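Local coordinates for protein endoglucanase (Clostridium thermocellum, PDB 2C4X) that binds beta-glucan chains and xyloglucan through its CBM44 module, as the C-terminal PKD and CBM44 part of a cellulosomal enzyme with probable cellulase activity, at residues T118-V123 / W140-E145; P177-Q182 / Q234-D239; F113-T118 / A150-D155; Y184-T189 / P228-I233. The protein carries 1 engineered substitution. All coordinates share one frame; numbering follows the deposited sequence.

Interaction 1. Residues T118-V123 / W140-E145; sequences TNATGV and WTVTSE
The beta hairpin formed by strands 120-127 and 137-145 brings Thr121 opposite Thr143 and Val123 opposite Thr141, both as antiparallel hydrogen-bonded pairs. Thr121 N donates to Thr143 O at 2.9 Å, and Thr143 N returns the bond to Thr121 O at 2.8 Å. Val123 and Thr141 repeat the exchange, and at Asn119, in the corner before the strand, the carbonyl O accepts Glu145 N over 2.7 Å. The segment axes run at 169°, close to fully antiparallel.

Side chains divide between two faces. On one, Ala120 CB meets Val142 CG1 at 4.0 Å, and Val142 CG2 rests over the rim of the Trp140 indole. CG of Trp140 is anti to the backbone N (chi1 176°); the five-membered end of the ring meets the facing strand, CD1 lying 3.5 Å from Val123 O, which is in the ring plane at its edge, while NE1 comes within 4.1 Å of Gly122 CA. On the other face, Val123 and Thr141 lie side by side and point the same way, Val123 CG1 being 3.8 Å from Thr141 CB. A water links the strands there, donating to Thr143 O and hydrogen-bonding to Thr121 OG1.

Beyond the hairpin, Thr141 OG1 bonds to Thr244 OG1 and Ser144 OG to Asp239 O, while the indole touches Ile233, Val235 and Leu152 of the opposing sheet. The outward face carries Thr121, Thr141 and Thr143. One face packed on the second sheet and the other turned away is how an outer hairpin sits in a beta-sandwich, here CBM44.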
loop_
_atom_site.group_PDB
_atom_site.type_symbol
_atom_site.label_atom_id
_atom_site.label_comp_id
_atom_site.label_asym_id
_atom_site.label_seq_id
_atom_site.Cartn_x
_atom_site.Cartn_y
_atom_site.Cartn_z
ATOM N N THR A 118 17.491 -20.297 -12.713
ATOM C CA THR A 118 17.906 -21.303 -13.671
ATOM C C THR A 118 17.932 -20.623 -15.044
ATOM O O THR A 118 16.977 -19.938 -15.419
ATOM C CB THR A 118 16.982 -22.556 -13.613
ATOM O OG1 THR A 118 17.444 -23.551 -14.533
ATOM C CG2 THR A 118 15.526 -22.214 -13.917
ATOM N N ASN A 119 19.050 -20.781 -15.752
ATOM C CA ASN A 119 19.359 -20.012 -16.962
ATOM C C ASN A 119 19.394 -18.509 -16.675
ATOM O O ASN A 119 19.340 -17.685 -17.590
ATOM C CB ASN A 119 18.377 -20.333 -18.099
ATOM C CG ASN A 119 19.069 -20.838 -19.340
ATOM O OD1 ASN A 119 18.476 -20.879 -20.416
ATOM N ND2 ASN A 119 20.325 -21.245 -19.199
ATOM N N ALA A 120 19.469 -18.178 -15.384
ATOM C CA ALA A 120 19.571 -16.805 -14.892
ATOM C C ALA A 120 20.234 -16.807 -13.518
ATOM O O ALA A 120 20.076 -17.756 -12.743
ATOM C CB ALA A 120 18.196 -16.149 -14.807
ATOM N N THR A 121 20.971 -15.741 -13.226
ATOM C CA THR A 121 21.593 -15.554 -11.925
ATOM C C THR A 121 21.195 -14.189 -11.368
ATOM O O THR A 121 21.244 -13.177 -12.071
ATOM C CB THR A 121 23.140 -15.666 -12.005
ATOM O OG1 THR A 121 23.502 -16.880 -12.683
ATOM C CG2 THR A 121 23.760 -15.678 -10.604
ATOM N N GLY A 122 20.793 -14.175 -10.101
ATOM C CA GLY A 122 20.407 -12.945 -9.440
ATOM C C GLY A 122 21.347 -12.581 -8.312
ATOM O O GLY A 122 21.902 -13.451 -7.629
ATOM N N VAL A 123 21.530 -11.282 -8.128
ATOM C CA VAL A 123 22.182 -10.762 -6.945
ATOM C C VAL A 123 21.235 -9.725 -6.338
ATOM O O VAL A 123 20.530 -9.018 -7.066
ATOM C CB VAL A 123 23.586 -10.171 -7.260
ATOM C CG1 VAL A 123 23.487 -8.928 -8.134
ATOM C CG2 VAL A 123 24.350 -9.855 -5.977
ATOM N N TRP A 140 17.718 -5.708 -7.029
ATOM C CA TRP A 140 17.826 -7.087 -7.489
ATOM C C TRP A 140 18.263 -7.091 -8.944
ATOM O O TRP A 140 17.502 -6.703 -9.831
ATOM C CB TRP A 140 16.475 -7.790 -7.293
ATOM C CG TRP A 140 16.347 -9.226 -7.791
ATOM C CD1 TRP A 140 17.326 -10.186 -7.854
ATOM C CD2 TRP A 140 15.138 -9.857 -8.246
ATOM N NE1 TRP A 140 16.798 -11.369 -8.343
ATOM C CE2 TRP A 140 15.460 -11.193 -8.590
ATOM C CE3 TRP A 140 13.811 -9.417 -8.399
ATOM C CZ2 TRP A 140 14.498 -12.097 -9.087
ATOM C CZ3 TRP A 140 12.852 -10.318 -8.890
ATOM C CH2 TRP A 140 13.203 -11.643 -9.225
ATOM N N THR A 141 19.501 -7.511 -9.179
ATOM C CA THR A 141 20.065 -7.514 -10.529
ATOM C C THR A 141 20.133 -8.934 -11.075
ATOM O O THR A 141 20.766 -9.806 -10.482
ATOM C CB THR A 141 21.463 -6.840 -10.574
ATOM O OG1 THR A 141 21.389 -5.538 -9.974
ATOM C CG2 THR A 141 21.963 -6.702 -12.014
ATOM N N VAL A 142 19.467 -9.145 -12.208
ATOM C CA VAL A 142 19.379 -10.459 -12.841
ATOM C C VAL A 142 20.122 -10.472 -14.173
ATOM O O VAL A 142 19.927 -9.592 -15.019
ATOM C CB VAL A 142 17.903 -10.881 -13.075
ATOM C CG1 VAL A 142 17.823 -12.265 -13.750
ATOM C CG2 VAL A 142 17.119 -10.864 -11.767
ATOM N N THR A 143 20.978 -11.477 -14.340
ATOM C CA THR A 143 21.649 -11.741 -15.604
ATOM C C THR A 143 21.088 -13.048 -16.159
ATOM O O THR A 143 21.366 -14.132 -15.629
ATOM C CB THR A 143 23.176 -11.835 -15.416
ATOM O OG1 THR A 143 23.627 -10.708 -14.657
ATOM C CG2 THR A 143 23.902 -11.862 -16.767
ATOM N N SER A 144 20.264 -12.942 -17.197
ATOM C CA SER A 144 19.695 -14.134 -17.802
ATOM C C SER A 144 20.485 -14.570 -19.024
ATOM O O SER A 144 21.028 -13.740 -19.761
ATOM C CB SER A 144 18.207 -13.968 -18.123
ATOM O OG SER A 144 17.987 -13.031 -19.152
ATOM N N GLU A 145 20.545 -15.881 -19.217
ATOM C CA GLU A 145 21.294 -16.475 -20.306
ATOM C C GLU A 145 20.361 -16.981 -21.404
ATOM O O GLU A 145 20.807 -17.560 -22.397
ATOM C CB GLU A 145 22.183 -17.595 -19.762
ATOM C CG GLU A 145 23.214 -17.110 -18.742
ATOM C CD GLU A 145 24.253 -16.177 -19.355
ATOM O OE1 GLU A 145 24.925 -16.579 -20.337
ATOM O OE2 GLU A 145 24.401 -15.038 -18.853
HETATM O O HOH W 1 23.434 -16.014 -15.538
#

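Interaction 2. Residues P177-Q182 / Q234-D239. With EDO (1,2-ethanediol), chain F.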
loop_
_atom_site.group_PDB
_atom_site.type_symbol
_atom_site.label_atom_id
_atom_site.label_comp_id
_atom_site.label_asym_id
_atom_site.label_seq_id
_atom_site.Cartn_x
_atom_site.Cartn_y
_atom_site.Cartn_z
ATOM N N PRO A 177 14.683 -8.363 -20.843
ATOM C CA PRO A 177 14.369 -9.639 -21.493
ATOM C C PRO A 177 13.427 -10.514 -20.658
ATOM O O PRO A 177 13.741 -11.679 -20.384
ATOM C CB PRO A 177 15.739 -10.304 -21.613
ATOM C CG PRO A 177 16.489 -9.803 -20.437
ATOM C CD PRO A 177 16.034 -8.378 -20.245
ATOM N N ILE A 178 12.285 -9.962 -20.259
ATOM C CA ILE A 178 11.366 -10.711 -19.403
ATOM C C ILE A 178 9.979 -10.861 -20.028
ATOM O O ILE A 178 9.519 -9.979 -20.768
ATOM C CB ILE A 178 11.301 -10.140 -17.939
ATOM C CG1 ILE A 178 10.244 -9.054 -17.787
ATOM C CG2 ILE A 178 12.656 -9.588 -17.495
ATOM C CD1 ILE A 178 9.724 -8.941 -16.359
ATOM N N ALA A 179 9.337 -11.994 -19.744
ATOM C CA ALA A 179 7.994 -12.287 -20.236
ATOM C C ALA A 179 6.948 -11.889 -19.201
ATOM O O ALA A 179 5.893 -11.341 -19.532
ATOM C CB ALA A 179 7.871 -13.765 -20.563
ATOM N N ALA A 180 7.255 -12.173 -17.940
ATOM C CA ALA A 180 6.315 -11.991 -16.849
ATOM C C ALA A 180 7.047 -11.824 -15.532
ATOM O O ALA A 180 8.224 -12.170 -15.403
ATOM C CB ALA A 180 5.358 -13.188 -16.764
ATOM N N ILE A 181 6.326 -11.286 -14.560
ATOM C CA ILE A 181 6.811 -11.150 -13.203
ATOM C C ILE A 181 5.657 -11.537 -12.277
ATOM O O ILE A 181 4.488 -11.317 -12.609
ATOM C CB ILE A 181 7.331 -9.704 -12.949
ATOM C CG1 ILE A 181 8.044 -9.599 -11.602
ATOM C CG2 ILE A 181 6.205 -8.664 -13.102
ATOM C CD1 ILE A 181 8.969 -8.397 -11.499
ATOM N N GLN A 182 5.968 -12.149 -11.138
ATOM C CA GLN A 182 4.912 -12.541 -10.209
ATOM C C GLN A 182 5.348 -12.668 -8.753
ATOM O O GLN A 182 6.190 -13.514 -8.429
ATOM C CB GLN A 182 4.190 -13.818 -10.677
ATOM C CG GLN A 182 5.030 -15.083 -10.772
ATOM C CD GLN A 182 4.253 -16.236 -11.379
ATOM O OE1 GLN A 182 3.020 -16.269 -11.316
ATOM N NE2 GLN A 182 4.967 -17.194 -11.976
ATOM N N GLN A 234 9.044 -13.893 -8.555
ATOM C CA GLN A 234 9.609 -14.672 -9.645
ATOM C C GLN A 234 9.533 -13.873 -10.947
ATOM O O GLN A 234 8.516 -13.235 -11.241
ATOM C CB GLN A 234 8.867 -15.997 -9.803
ATOM C CG GLN A 234 9.530 -16.961 -10.771
ATOM C CD GLN A 234 8.767 -18.259 -10.938
ATOM O OE1 GLN A 234 7.732 -18.302 -11.593
ATOM N NE2 GLN A 234 9.299 -19.334 -10.364
ATOM N N VAL A 235 10.618 -13.922 -11.718
ATOM C CA VAL A 235 10.654 -13.350 -13.063
ATOM C C VAL A 235 10.905 -14.453 -14.093
ATOM O O VAL A 235 11.765 -15.305 -13.891
ATOM C CB VAL A 235 11.740 -12.249 -13.181
ATOM C CG1 VAL A 235 11.851 -11.760 -14.594
ATOM C CG2 VAL A 235 11.387 -11.087 -12.308
ATOM N N GLN A 236 10.134 -14.442 -15.181
ATOM C CA GLN A 236 10.388 -15.329 -16.310
ATOM C C GLN A 236 11.189 -14.567 -17.360
ATOM O O GLN A 236 10.762 -13.514 -17.836
ATOM C CB GLN A 236 9.079 -15.871 -16.908
ATOM C CG GLN A 236 9.272 -16.926 -18.005
ATOM C CD GLN A 236 8.069 -17.066 -18.934
ATOM O OE1 GLN A 236 6.925 -16.829 -18.541
ATOM N NE2 GLN A 236 8.329 -17.462 -20.175
ATOM N N THR A 237 12.353 -15.101 -17.712
ATOM C CA THR A 237 13.216 -14.472 -18.701
ATOM C C THR A 237 13.075 -15.176 -20.052
ATOM O O THR A 237 12.846 -16.390 -20.107
ATOM C CB THR A 237 14.690 -14.449 -18.248
ATOM O OG1 THR A 237 15.172 -15.792 -18.096
ATOM C CG2 THR A 237 14.831 -13.694 -16.909
ATOM N N ILE A 238 13.193 -14.405 -21.130
ATOM C CA ILE A 238 12.965 -14.930 -22.478
ATOM C C ILE A 238 14.169 -14.818 -23.407
ATOM O O ILE A 238 14.194 -15.438 -24.472
ATOM C CB ILE A 238 11.716 -14.306 -23.145
ATOM C CG1 ILE A 238 11.691 -12.786 -22.943
ATOM C CG2 ILE A 238 10.454 -14.972 -22.596
ATOM C CD1 ILE A 238 11.138 -12.012 -24.133
ATOM N N ASP A 239 15.160 -14.030 -22.997
ATOM C CA ASP A 239 16.382 -13.841 -23.780
ATOM C C ASP A 239 17.559 -13.505 -22.866
ATOM O O ASP A 239 17.383 -13.333 -21.655
ATOM C CB ASP A 239 16.181 -12.733 -24.821
ATOM C CG ASP A 239 17.082 -12.896 -26.046
ATOM O OD1 ASP A 239 17.968 -13.785 -26.061
ATOM O OD2 ASP A 239 16.896 -12.124 -27.007
HETATM C C1 EDO F . 10.784 -21.349 -7.486
HETATM O O1 EDO F . 11.056 -20.744 -6.218
HETATM C C2 EDO F . 9.334 -21.808 -7.536
HETATM O O2 EDO F . 8.963 -22.052 -8.900
#
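Gln234 O receives two donors from the facing strand: Gln182 N at 2.8 Å and, more weakly, the CA-H group of Ile181, whose CA lies 3.3 Å away. Gln182 O takes Gln234 N in return. The two glutamine side chains of this pair lie side by side and point the same way, with amide planes 54° apart, and Gln182 NE2 donates to Gln234 OE1 at 3.0 Å. Their other amide atoms have further partners: Gln182 OE1 bonds to Ser199 OG, and Gln234 NE2 makes weak bonds to Glu151 OE2 and to a 1,2-ethanediol, probably from the crystallisation liquor.

Farther along, Ala179 and Ala180 together face Gln236. Ala179 N donates to Gln236 O at 2.8 Å and Gln236 N to Ala180 O at 3.0 Å. Two residues opposite one, with Ala179 at phi/psi -95°/-41°, make a beta bulge; the buried Ala180 N finds no partner. Ala179 CB fills the angle between Ile238 CG2, at 3.5 Å, and the Gln236 amide.

On the inward face Val235 spreads its methyls: CG1 meets Ile178 CG2 at 3.7 Å, the two side chains crossing at about a right angle, and CG2 meets Ile181 CD1, also at 3.7 Å.

Strand 229-238 lies between 148-155 and 178-187, which is followed by 198-203; Val235 and Ile178 reach across to Ile245 and Phe243 of strand 241-251 in the second sheet.

Interaction 3. Residues F113-T118 / A150-D155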
loop_
_atom_site.group_PDB
_atom_site.type_symbol
_atom_site.label_atom_id
_atom_site.label_comp_id
_atom_site.label_asym_id
_atom_site.label_seq_id
_atom_site.Cartn_x
_atom_site.Cartn_y
_atom_site.Cartn_z
ATOM N N PHE A 113 16.094 -12.266 2.764
ATOM C CA PHE A 113 15.909 -12.535 1.337
ATOM C C PHE A 113 17.161 -13.082 0.639
ATOM O O PHE A 113 18.288 -12.638 0.904
ATOM C CB PHE A 113 15.366 -11.304 0.612
ATOM C CG PHE A 113 13.876 -11.112 0.780
ATOM C CD1 PHE A 113 13.360 -10.486 1.918
ATOM C CD2 PHE A 113 12.990 -11.573 -0.195
ATOM C CE1 PHE A 113 11.982 -10.313 2.078
ATOM C CE2 PHE A 113 11.614 -11.415 -0.044
ATOM C CZ PHE A 113 11.110 -10.775 1.099
ATOM N N THR A 114 16.952 -14.064 -0.236
ATOM C CA THR A 114 18.044 -14.684 -1.002
ATOM C C THR A 114 17.651 -14.751 -2.472
ATOM O O THR A 114 16.519 -14.442 -2.827
ATOM C CB THR A 114 18.368 -16.120 -0.500
ATOM O OG1 THR A 114 17.211 -16.951 -0.624
ATOM C CG2 THR A 114 18.810 -16.119 0.962
ATOM N N THR A 115 18.577 -15.164 -3.333
ATOM C CA THR A 115 18.258 -15.315 -4.748
ATOM C C THR A 115 18.513 -16.739 -5.246
ATOM O O THR A 115 19.315 -17.480 -4.678
ATOM C CB THR A 115 19.047 -14.320 -5.615
ATOM O OG1 THR A 115 20.444 -14.496 -5.381
ATOM C CG2 THR A 115 18.656 -12.871 -5.292
ATOM N N SER A 116 17.800 -17.114 -6.302
ATOM C CA SER A 116 18.092 -18.329 -7.036
ATOM C C SER A 116 17.604 -18.163 -8.468
ATOM O O SER A 116 16.892 -17.205 -8.787
ATOM C CB SER A 116 17.446 -19.555 -6.371
ATOM O OG SER A 116 16.093 -19.330 -6.048
ATOM N N GLY A 117 17.990 -19.085 -9.336
ATOM C CA GLY A 117 17.535 -19.013 -10.709
ATOM C C GLY A 117 18.096 -20.116 -11.548
ATOM O O GLY A 117 19.051 -20.781 -11.159
ATOM N N THR A 118 17.491 -20.297 -12.713
ATOM C CA THR A 118 17.906 -21.303 -13.671
ATOM C C THR A 118 17.932 -20.623 -15.044
ATOM O O THR A 118 16.977 -19.938 -15.419
ATOM C CB THR A 118 16.982 -22.556 -13.613
ATOM O OG1 THR A 118 17.444 -23.551 -14.533
ATOM C CG2 THR A 118 15.526 -22.214 -13.917
ATOM N N ALA A 150 14.086 -16.528 -12.507
ATOM C CA ALA A 150 14.873 -16.039 -11.378
ATOM C C ALA A 150 13.944 -15.700 -10.225
ATOM O O ALA A 150 12.845 -15.200 -10.451
ATOM C CB ALA A 150 15.724 -14.817 -11.789
ATOM N N GLU A 151 14.374 -16.000 -8.997
ATOM C CA GLU A 151 13.576 -15.708 -7.797
ATOM C C GLU A 151 14.320 -14.812 -6.824
ATOM O O GLU A 151 15.531 -14.925 -6.672
ATOM C CB GLU A 151 13.175 -16.990 -7.042
ATOM C CG GLU A 151 12.314 -17.950 -7.813
ATOM C CD GLU A 151 13.129 -18.864 -8.728
ATOM O OE1 GLU A 151 14.259 -19.254 -8.364
ATOM O OE2 GLU A 151 12.635 -19.189 -9.816
ATOM N N LEU A 152 13.569 -13.929 -6.170
ATOM C CA LEU A 152 14.014 -13.231 -4.978
ATOM C C LEU A 152 13.068 -13.716 -3.884
ATOM O O LEU A 152 11.868 -13.438 -3.942
ATOM C CB LEU A 152 13.908 -11.708 -5.169
ATOM C CG LEU A 152 14.274 -10.842 -3.962
ATOM C CD1 LEU A 152 15.703 -11.113 -3.514
ATOM C CD2 LEU A 152 14.050 -9.359 -4.252
ATOM N N LYS A 153 13.598 -14.424 -2.890
ATOM C CA LYS A 153 12.753 -15.249 -2.028
ATOM C C LYS A 153 13.136 -15.221 -0.544
ATOM O O LYS A 153 14.289 -14.970 -0.183
ATOM C CB LYS A 153 12.739 -16.700 -2.545
ATOM C CG LYS A 153 14.053 -17.466 -2.291
ATOM C CD LYS A 153 14.051 -18.819 -2.947
ATOM C CE LYS A 153 15.348 -19.566 -2.661
ATOM N NZ LYS A 153 15.337 -20.892 -3.364
ATOM N N LEU A 154 12.139 -15.474 0.293
ATOM C CA LEU A 154 12.310 -15.619 1.719
ATOM C C LEU A 154 11.783 -17.002 2.113
ATOM O O LEU A 154 10.592 -17.284 1.933
ATOM C CB LEU A 154 11.487 -14.548 2.446
ATOM C CG LEU A 154 11.830 -13.945 3.818
ATOM C CD1 LEU A 154 10.548 -13.820 4.634
ATOM C CD2 LEU A 154 12.921 -14.648 4.633
ATOM N N ASP A 155 12.662 -17.866 2.617
ATOM C CA ASP A 155 12.224 -19.074 3.308
ATOM C C ASP A 155 12.238 -18.713 4.787
ATOM O O ASP A 155 13.265 -18.384 5.348
ATOM C CB ASP A 155 13.148 -20.267 3.036
ATOM C CG ASP A 155 13.078 -20.756 1.603
ATOM O OD1 ASP A 155 12.052 -21.376 1.205
ATOM O OD2 ASP A 155 14.079 -20.537 0.877
HETATM O O HOH W 2 16.231 -18.638 1.629
#
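Ser116 OG joins two side chains of the facing strand, donating to Glu151 OE1 at 3.0 Å on the anti lone pair and accepting from Lys153 NZ at 3.2 Å. Lys153 gets there with a fully extended chain beyond CG, its CE passing 3.8 Å from Thr114 OG1. The hydroxyl thus sits between a carboxylate and an ammonium group, which would be expected to polarise its O-H. At the other end of the contact Phe113 turns a ring face to Leu154, whose CB stands 4.0 Å from the centroid and 12° off the normal, a CH-pi contact; Leu152 CG approaches Phe113 CD2 at 4.0 Å.

Behind these groups, edge strand 114-117 pairs antiparallel with 148-155 in one sheet of the CBM44 beta-sandwich. Glu151 N donates to Ser116 O at 2.8 Å and Thr114 N to Lys153 O at 2.8 Å. The pairing sets Ser116 opposite Glu151 and Thr114 opposite Lys153; by strand alternation these four point to one face, and Thr115 and Leu152 to the other.

Farther out, a water joins Thr114 OG1 to Asp155 OD2, donating to the latter. Thr115 OG1 bonds to Gly122 O of strand 120-127, and Phe103 meets the Phe113 ring edge-to-face.

Interaction 4. Residues Y184-T189 / P228-I233; sequences YIMPHT and PQQMGI
Tyr184 and Gln230 set their side chains obliquely against each other, ring and amide planes 60° apart, and join where Tyr184 OH donates to Gln230 OE1 over 2.6 Å. The hydroxyl lies in the amide plane, on a lone pair of OE1. Tyr184 CG sits between the backbone N and the carbonyl carbon (chi1 70°), and the ring lies over the facing backbone: Gly232 CA stands 4.0 Å from its centroid in a CH-pi contact, and Gly232 N lies above its centre. Gln230, extended beyond CG, runs beside selenomethionine Met186 in the same direction; Met186 CE reaches Gln230 OE1 at 3.3 Å. The other amide atom, Gln230 NE2, bonds to Asp155 OD1.

His188 and Pro228 cross at about a right angle. Pro228 O lies over the imidazole face, 3.4 Å above its plane and toward the rim, while accepting His188 N at 3.0 Å; Pro228 CG meets His188 CE1 at 3.6 Å. His188 ND1, on the ring's rim, donates to Thr189 O of its own segment, which limits the ring's rotation.

Under these groups the strands pair in antiparallel fashion, Tyr184 with Gly232 and Met186 with Gln230. Ile185 and Met231 point to the other face, where both touch Met166 of the opposing sheet.

A 1,2-ethanediol bonds weakly to Tyr184 OH. A sheet face carrying Trp192 and Trp197 stacked on His188 and Tyr184 is consistent with a glucan-binding surface, as aromatic platforms are in other beta-sandwich carbohydrate-binding modules.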
loop_
_atom_site.group_PDB
_atom_site.type_symbol
_atom_site.label_atom_id
_atom_site.label_comp_id
_atom_site.label_asym_id
_atom_site.label_seq_id
_atom_site.Cartn_x
_atom_site.Cartn_y
_atom_site.Cartn_z
ATOM N N TYR A 184 4.745 -14.217 -5.239
ATOM C CA TYR A 184 4.171 -15.497 -4.900
ATOM C C TYR A 184 4.326 -15.813 -3.433
ATOM O O TYR A 184 5.189 -15.266 -2.737
ATOM C CB TYR A 184 4.789 -16.625 -5.740
ATOM C CG TYR A 184 6.236 -16.934 -5.401
ATOM C CD1 TYR A 184 6.566 -17.871 -4.406
ATOM C CD2 TYR A 184 7.274 -16.321 -6.104
ATOM C CE1 TYR A 184 7.892 -18.166 -4.105
ATOM C CE2 TYR A 184 8.600 -16.604 -5.812
ATOM C CZ TYR A 184 8.906 -17.520 -4.816
ATOM O OH TYR A 184 10.233 -17.792 -4.558
ATOM N N ILE A 185 3.456 -16.695 -2.971
ATOM C CA ILE A 185 3.636 -17.352 -1.686
ATOM C C ILE A 185 3.376 -18.839 -1.872
ATOM O O ILE A 185 2.365 -19.255 -2.466
ATOM C CB ILE A 185 2.785 -16.735 -0.552
ATOM C CG1 ILE A 185 3.230 -17.322 0.800
ATOM C CG2 ILE A 185 1.282 -16.940 -0.804
ATOM C CD1 ILE A 185 2.936 -16.472 1.980
HETATM N N MSE A 186 4.320 -19.636 -1.389
HETATM C CA MSE A 186 4.332 -21.055 -1.627
HETATM C C MSE A 186 4.424 -21.822 -0.304
HETATM O O MSE A 186 5.526 -22.120 0.162
HETATM C CB MSE A 186 5.503 -21.400 -2.561
HETATM C CG MSE A 186 5.600 -22.863 -2.936
HETATM SE SE MSE A 186 6.917 -23.216 -4.355
HETATM C CE MSE A 186 8.415 -22.287 -3.570
ATOM N N PRO A 187 3.264 -22.100 0.331
ATOM C CA PRO A 187 3.242 -23.044 1.452
ATOM C C PRO A 187 3.579 -24.456 0.984
ATOM O O PRO A 187 3.248 -24.842 -0.146
ATOM C CB PRO A 187 1.794 -22.988 1.951
ATOM C CG PRO A 187 1.200 -21.774 1.323
ATOM C CD PRO A 187 1.926 -21.547 0.054
ATOM N N HIS A 188 4.253 -25.209 1.843
ATOM C CA HIS A 188 4.649 -26.575 1.536
ATOM C C HIS A 188 4.762 -27.324 2.853
ATOM O O HIS A 188 4.980 -26.700 3.901
ATOM C CB HIS A 188 5.995 -26.596 0.781
ATOM C CG HIS A 188 7.113 -25.901 1.511
ATOM N ND1 HIS A 188 7.985 -26.567 2.342
ATOM C CD2 HIS A 188 7.484 -24.598 1.547
ATOM C CE1 HIS A 188 8.844 -25.706 2.863
ATOM N NE2 HIS A 188 8.557 -24.503 2.401
ATOM N N THR A 189 4.588 -28.646 2.811
ATOM C CA THR A 189 4.920 -29.488 3.942
ATOM C C THR A 189 6.441 -29.392 4.183
ATOM O O THR A 189 7.210 -29.155 3.239
ATOM C CB THR A 189 4.530 -30.971 3.697
ATOM O OG1 THR A 189 5.108 -31.415 2.460
ATOM C CG2 THR A 189 3.008 -31.148 3.649
ATOM N N PRO A 228 5.375 -24.525 6.581
ATOM C CA PRO A 228 6.356 -23.494 6.256
ATOM C C PRO A 228 6.027 -22.862 4.900
ATOM O O PRO A 228 5.373 -23.500 4.059
ATOM C CB PRO A 228 7.688 -24.254 6.227
ATOM C CG PRO A 228 7.329 -25.691 6.096
ATOM C CD PRO A 228 6.006 -25.844 6.780
ATOM N N GLN A 229 6.441 -21.610 4.711
ATOM C CA GLN A 229 6.084 -20.840 3.520
ATOM C C GLN A 229 7.303 -20.208 2.875
ATOM O O GLN A 229 8.191 -19.693 3.571
ATOM C CB GLN A 229 5.101 -19.724 3.890
ATOM C CG GLN A 229 3.842 -20.188 4.589
ATOM C CD GLN A 229 3.070 -19.046 5.239
ATOM O OE1 GLN A 229 3.591 -17.941 5.412
ATOM N NE2 GLN A 229 1.830 -19.316 5.619
ATOM N N GLN A 230 7.357 -20.251 1.547
ATOM C CA GLN A 230 8.303 -19.428 0.806
ATOM C C GLN A 230 7.540 -18.284 0.155
ATOM O O GLN A 230 6.578 -18.519 -0.577
ATOM C CB GLN A 230 9.044 -20.248 -0.247
ATOM C CG GLN A 230 10.110 -19.460 -0.997
ATOM C CD GLN A 230 10.820 -20.302 -2.029
ATOM O OE1 GLN A 230 10.803 -19.981 -3.219
ATOM N NE2 GLN A 230 11.445 -21.394 -1.583
HETATM N N MSE A 231 7.951 -17.050 0.443
HETATM C CA MSE A 231 7.391 -15.874 -0.213
HETATM C C MSE A 231 8.459 -15.245 -1.108
HETATM O O MSE A 231 9.634 -15.212 -0.751
HETATM C CB MSE A 231 6.911 -14.873 0.839
HETATM C CG MSE A 231 6.247 -13.605 0.308
HETATM SE SE MSE A 231 5.779 -12.346 1.786
HETATM C CE MSE A 231 7.525 -11.633 2.128
ATOM N N GLY A 232 8.070 -14.752 -2.272
ATOM C CA GLY A 232 9.043 -14.050 -3.094
ATOM C C GLY A 232 8.490 -13.411 -4.343
ATOM O O GLY A 232 7.285 -13.236 -4.491
ATOM N N ILE A 233 9.400 -13.036 -5.231
ATOM C CA ILE A 233 9.042 -12.562 -6.546
ATOM C C ILE A 233 9.786 -13.414 -7.563
ATOM O O ILE A 233 10.995 -13.650 -7.429
ATOM C CB ILE A 233 9.361 -11.056 -6.724
ATOM C CG1 ILE A 233 8.608 -10.231 -5.678
ATOM C CG2 ILE A 233 9.000 -10.591 -8.143
ATOM C CD1 ILE A 233 9.245 -8.910 -5.392
#

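Overall arrangement
All four contacts are antiparallel strand pairings in the CBM44 beta-sandwich. Interactions 2, 3 and 4 belong to one sheet; interaction 1 belongs to the other and follows interaction 3 round the corner at Thr118, which both share. Interactions 2 and 4 use successive parts of the same two strands, 178-187 and 229-238, with centres about 19 Å apart. Interaction 4 is the buried one, rich in aromatic and amide groups; the others are partly buried. Interaction 3, at the sheet's edge, carries charged groups on its outer face, and interaction 1 carries threonines. Trp140 lies between the sheets, its indole on the Val235 side chain of interaction 2 and on backbone atoms of Ile233 (interaction 4) and Glu151 (interaction 3).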